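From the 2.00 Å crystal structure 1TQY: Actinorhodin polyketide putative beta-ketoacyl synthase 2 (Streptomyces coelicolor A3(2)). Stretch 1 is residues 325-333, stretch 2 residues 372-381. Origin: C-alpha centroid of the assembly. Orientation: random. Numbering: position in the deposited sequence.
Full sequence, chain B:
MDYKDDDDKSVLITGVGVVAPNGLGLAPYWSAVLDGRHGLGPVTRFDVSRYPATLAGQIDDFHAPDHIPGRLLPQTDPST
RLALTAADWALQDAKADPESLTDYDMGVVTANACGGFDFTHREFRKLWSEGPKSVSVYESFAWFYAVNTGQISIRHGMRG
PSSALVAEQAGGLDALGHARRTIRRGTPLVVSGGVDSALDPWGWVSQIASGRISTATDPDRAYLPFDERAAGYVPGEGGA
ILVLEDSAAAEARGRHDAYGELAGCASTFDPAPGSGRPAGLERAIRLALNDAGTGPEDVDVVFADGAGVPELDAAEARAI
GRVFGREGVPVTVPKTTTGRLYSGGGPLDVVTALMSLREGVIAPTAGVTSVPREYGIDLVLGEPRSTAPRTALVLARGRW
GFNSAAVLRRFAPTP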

# COMPACT_ATOMS: atom_id res chain seq x y z
N GLY B 325 -28.48 -8.68 15.79
CA GLY B 325 -29.53 -8.30 16.74
C GLY B 325 -28.89 -7.69 17.96
O GLY B 325 -27.74 -8.00 18.27
N ARG B 326 -29.59 -6.81 18.68
CA ARG B 326 -28.98 -6.21 19.86
C ARG B 326 -28.72 -7.27 20.94
O ARG B 326 -29.55 -8.16 21.16
CB ARG B 326 -29.86 -5.05 20.37
CG ARG B 326 -29.79 -3.83 19.43
CD ARG B 326 -30.92 -2.83 19.67
NE ARG B 326 -30.94 -2.31 21.03
CZ ARG B 326 -30.15 -1.34 21.48
NH1 ARG B 326 -29.26 -0.76 20.68
NH2 ARG B 326 -30.26 -0.94 22.73
N GLU B 327 -27.55 -7.17 21.57
CA GLU B 327 -27.09 -8.15 22.56
C GLU B 327 -27.17 -9.56 21.95
O GLU B 327 -27.18 -10.57 22.66
CB GLU B 327 -27.94 -8.11 23.84
CG GLU B 327 -27.92 -6.81 24.65
CD GLU B 327 -28.95 -5.79 24.17
OE1 GLU B 327 -29.94 -6.19 23.52
OE2 GLU B 327 -28.78 -4.58 24.47
N GLY B 328 -27.22 -9.62 20.62
CA GLY B 328 -27.34 -10.90 19.92
C GLY B 328 -26.09 -11.76 19.78
O GLY B 328 -26.17 -12.89 19.30
N VAL B 329 -24.95 -11.24 20.19
CA VAL B 329 -23.71 -11.99 20.08
C VAL B 329 -22.66 -11.39 21.00
O VAL B 329 -22.62 -10.18 21.21
CB VAL B 329 -23.22 -12.01 18.60
CG1 VAL B 329 -22.92 -10.59 18.13
CG2 VAL B 329 -22.02 -12.92 18.44
N PRO B 330 -21.83 -12.25 21.62
CA PRO B 330 -20.79 -11.73 22.51
C PRO B 330 -19.90 -10.79 21.73
O PRO B 330 -19.53 -11.07 20.59
CB PRO B 330 -20.05 -13.00 22.93
CG PRO B 330 -21.16 -14.01 22.99
CD PRO B 330 -21.93 -13.72 21.71
N VAL B 331 -19.57 -9.65 22.33
CA VAL B 331 -18.69 -8.71 21.66
C VAL B 331 -17.53 -8.49 22.60
O VAL B 331 -17.70 -8.50 23.82
CB VAL B 331 -19.37 -7.34 21.41
CG1 VAL B 331 -18.37 -6.37 20.78
CG2 VAL B 331 -20.58 -7.52 20.49
N THR B 332 -16.33 -8.31 22.05
CA THR B 332 -15.17 -8.08 22.88
C THR B 332 -14.16 -7.18 22.19
O THR B 332 -14.11 -7.10 20.96
CB THR B 332 -14.51 -9.41 23.33
OG1 THR B 332 -13.45 -9.12 24.25
CG2 THR B 332 -13.93 -10.16 22.14
N VAL B 333 -13.36 -6.48 22.99
CA VAL B 333 -12.36 -5.56 22.47
C VAL B 333 -11.06 -5.71 23.28
O VAL B 333 -10.75 -4.88 24.13
CB VAL B 333 -12.87 -4.10 22.56
CG1 VAL B 333 -11.84 -3.14 21.97
CG2 VAL B 333 -14.19 -3.98 21.81
N PRO B 372 -23.37 1.91 27.73
CA PRO B 372 -24.67 2.55 27.52
C PRO B 372 -25.67 1.59 26.89
O PRO B 372 -25.34 0.90 25.92
CB PRO B 372 -24.34 3.70 26.58
CG PRO B 372 -22.93 4.04 26.92
CD PRO B 372 -22.28 2.70 27.14
N ARG B 373 -26.89 1.57 27.42
CA ARG B 373 -27.96 0.72 26.90
C ARG B 373 -28.14 1.01 25.42
O ARG B 373 -28.53 0.14 24.63
CB ARG B 373 -29.26 1.02 27.69
CG ARG B 373 -30.56 0.48 27.06
CD ARG B 373 -30.53 -1.02 26.88
NE ARG B 373 -31.72 -1.54 26.19
CZ ARG B 373 -32.92 -1.67 26.76
NH1 ARG B 373 -33.10 -1.31 28.02
NH2 ARG B 373 -33.94 -2.16 26.06
N GLU B 374 -27.85 2.25 25.03
CA GLU B 374 -27.97 2.70 23.65
C GLU B 374 -27.24 1.76 22.69
O GLU B 374 -27.78 1.39 21.64
CB GLU B 374 -27.40 4.13 23.53
CG GLU B 374 -27.45 4.74 22.13
CD GLU B 374 -26.50 5.93 21.96
OE1 GLU B 374 -26.39 6.75 22.90
OE2 GLU B 374 -25.86 6.04 20.89
N TYR B 375 -26.02 1.37 23.04
CA TYR B 375 -25.23 0.48 22.16
C TYR B 375 -25.84 -0.90 21.96
O TYR B 375 -25.57 -1.57 20.95
CB TYR B 375 -23.80 0.35 22.68
CG TYR B 375 -23.06 1.67 22.79
CD1 TYR B 375 -23.51 2.80 22.09
CD2 TYR B 375 -21.89 1.79 23.54
CE1 TYR B 375 -22.82 4.00 22.14
CE2 TYR B 375 -21.20 3.00 23.59
CZ TYR B 375 -21.67 4.10 22.89
OH TYR B 375 -20.98 5.28 22.91
N GLY B 376 -26.63 -1.34 22.92
CA GLY B 376 -27.27 -2.64 22.83
C GLY B 376 -26.31 -3.77 22.48
O GLY B 376 -26.55 -4.51 21.54
N ILE B 377 -25.23 -3.92 23.24
CA ILE B 377 -24.29 -4.99 22.94
C ILE B 377 -23.98 -5.83 24.17
O ILE B 377 -24.09 -5.37 25.30
CB ILE B 377 -22.95 -4.45 22.39
CG1 ILE B 377 -22.29 -3.53 23.42
CG2 ILE B 377 -23.20 -3.70 21.09
CD1 ILE B 377 -20.91 -3.06 23.00
N ASP B 378 -23.62 -7.09 23.94
CA ASP B 378 -23.26 -7.99 25.02
C ASP B 378 -21.73 -8.00 25.09
O ASP B 378 -21.09 -8.84 24.46
CB ASP B 378 -23.80 -9.40 24.73
CG ASP B 378 -23.37 -10.42 25.78
OD1 ASP B 378 -22.97 -10.02 26.89
OD2 ASP B 378 -23.46 -11.63 25.50
N LEU B 379 -21.14 -7.06 25.83
CA LEU B 379 -19.68 -6.97 25.94
C LEU B 379 -19.08 -7.93 26.96
O LEU B 379 -19.61 -8.07 28.06
CB LEU B 379 -19.23 -5.56 26.34
CG LEU B 379 -18.55 -4.64 25.32
CD1 LEU B 379 -17.89 -3.49 26.08
CD2 LEU B 379 -17.51 -5.40 24.51
N VAL B 380 -17.97 -8.57 26.60
CA VAL B 380 -17.30 -9.49 27.51
C VAL B 380 -16.30 -8.66 28.33
O VAL B 380 -15.28 -8.22 27.82
CB VAL B 380 -16.53 -10.58 26.75
CG1 VAL B 380 -15.90 -11.54 27.75
CG2 VAL B 380 -17.48 -11.35 25.83
N LEU B 381 -16.61 -8.47 29.61
CA LEU B 381 -15.76 -7.67 30.49
C LEU B 381 -15.17 -8.46 31.65
O LEU B 381 -15.74 -9.46 32.09
CB LEU B 381 -16.55 -6.49 31.05
CG LEU B 381 -17.25 -5.58 30.04
CD1 LEU B 381 -18.19 -4.63 30.78
CD2 LEU B 381 -16.22 -4.80 29.25
O HOH W 1 -25.25 -6.59 19.28
O HOH W 2 -24.04 -7.81 21.39

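The apolar centre of this contact is built around Val-331, a buried strand residue whose side chain lies on the same face of the sheet as that of Leu-379. Its CG1 comes to 3.9 Å from Leu-379 CD2, while its CG2 lies 4.3 Å from Ile-377 CB. A branched, compact side chain suits this place: its two methyl groups reach different neighbours, and beta branching agrees with the extended backbone. Pro-330 CB meets Val-380 CG2 at 4.2 Å, an apolar contact on the opposite side of the strand from the Val-331 side chain.

The backbones here run parallel, with Val-331 beside Leu-379 at a CA-CA distance of 4.7 Å. Val-331 bonds through both its peptide groups: its N donates to Asp-378 O at 2.7 Å, and its O accepts from Val-380 N at 2.8 Å. One residue thus bonds to the two neighbours of its partner, the usual parallel pattern. Two CA-H...O contacts supplement it, Pro-330 CA to Asp-378 O at 3.5 Å and Leu-379 CA to Val-331 O at 3.3 Å. Pro-330 has no N-H to give, but the bond to Asp-378 O comes from Val-331 N, so the proline does not interrupt this pairing.

Before this pairing the stretches are joined partly by solvent. Water 2 donates to Val-329 O at 2.8 Å and accepts from Asp-378 N at 2.7 Å, satisfying two peptide groups that do not bond each other directly. Asp-378 points its CB toward the first stretch, yet its carboxylate oxygens are hydrogen-bonded elsewhere in the structure.

Farther out, a type II turn from Gly-325 to Gly-328 presents Arg-326 and Glu-327. Glu-327 N donates to Gly-376 O at 2.8 Å, tying the turn to the second stretch. The long side chain of Arg-326 starts sideways but its end reaches the 3-10 segment, where NH1 donates to Glu-374 O at 2.8 Å, nearly straight, and NH2 donates to Arg-373 O at 2.8 Å, more bent. Arginine suits this task because its planar guanidinium offers several N-H groups to successive carbonyls. Gly-376 CA lies over one face of that group; an ideal CB there would sit 2.2 Å from Arg-326 CZ, a clash, and the positive phi also favours glycine.

At this exposed edge Arg-326 NH2 is 3.8 Å from Arg-373 NE, a repulsive pairing of like charges. Glu-327 OE2, 4.6 Å from Arg-373 NE, brings nearby negative charge, but too far for a salt bridge.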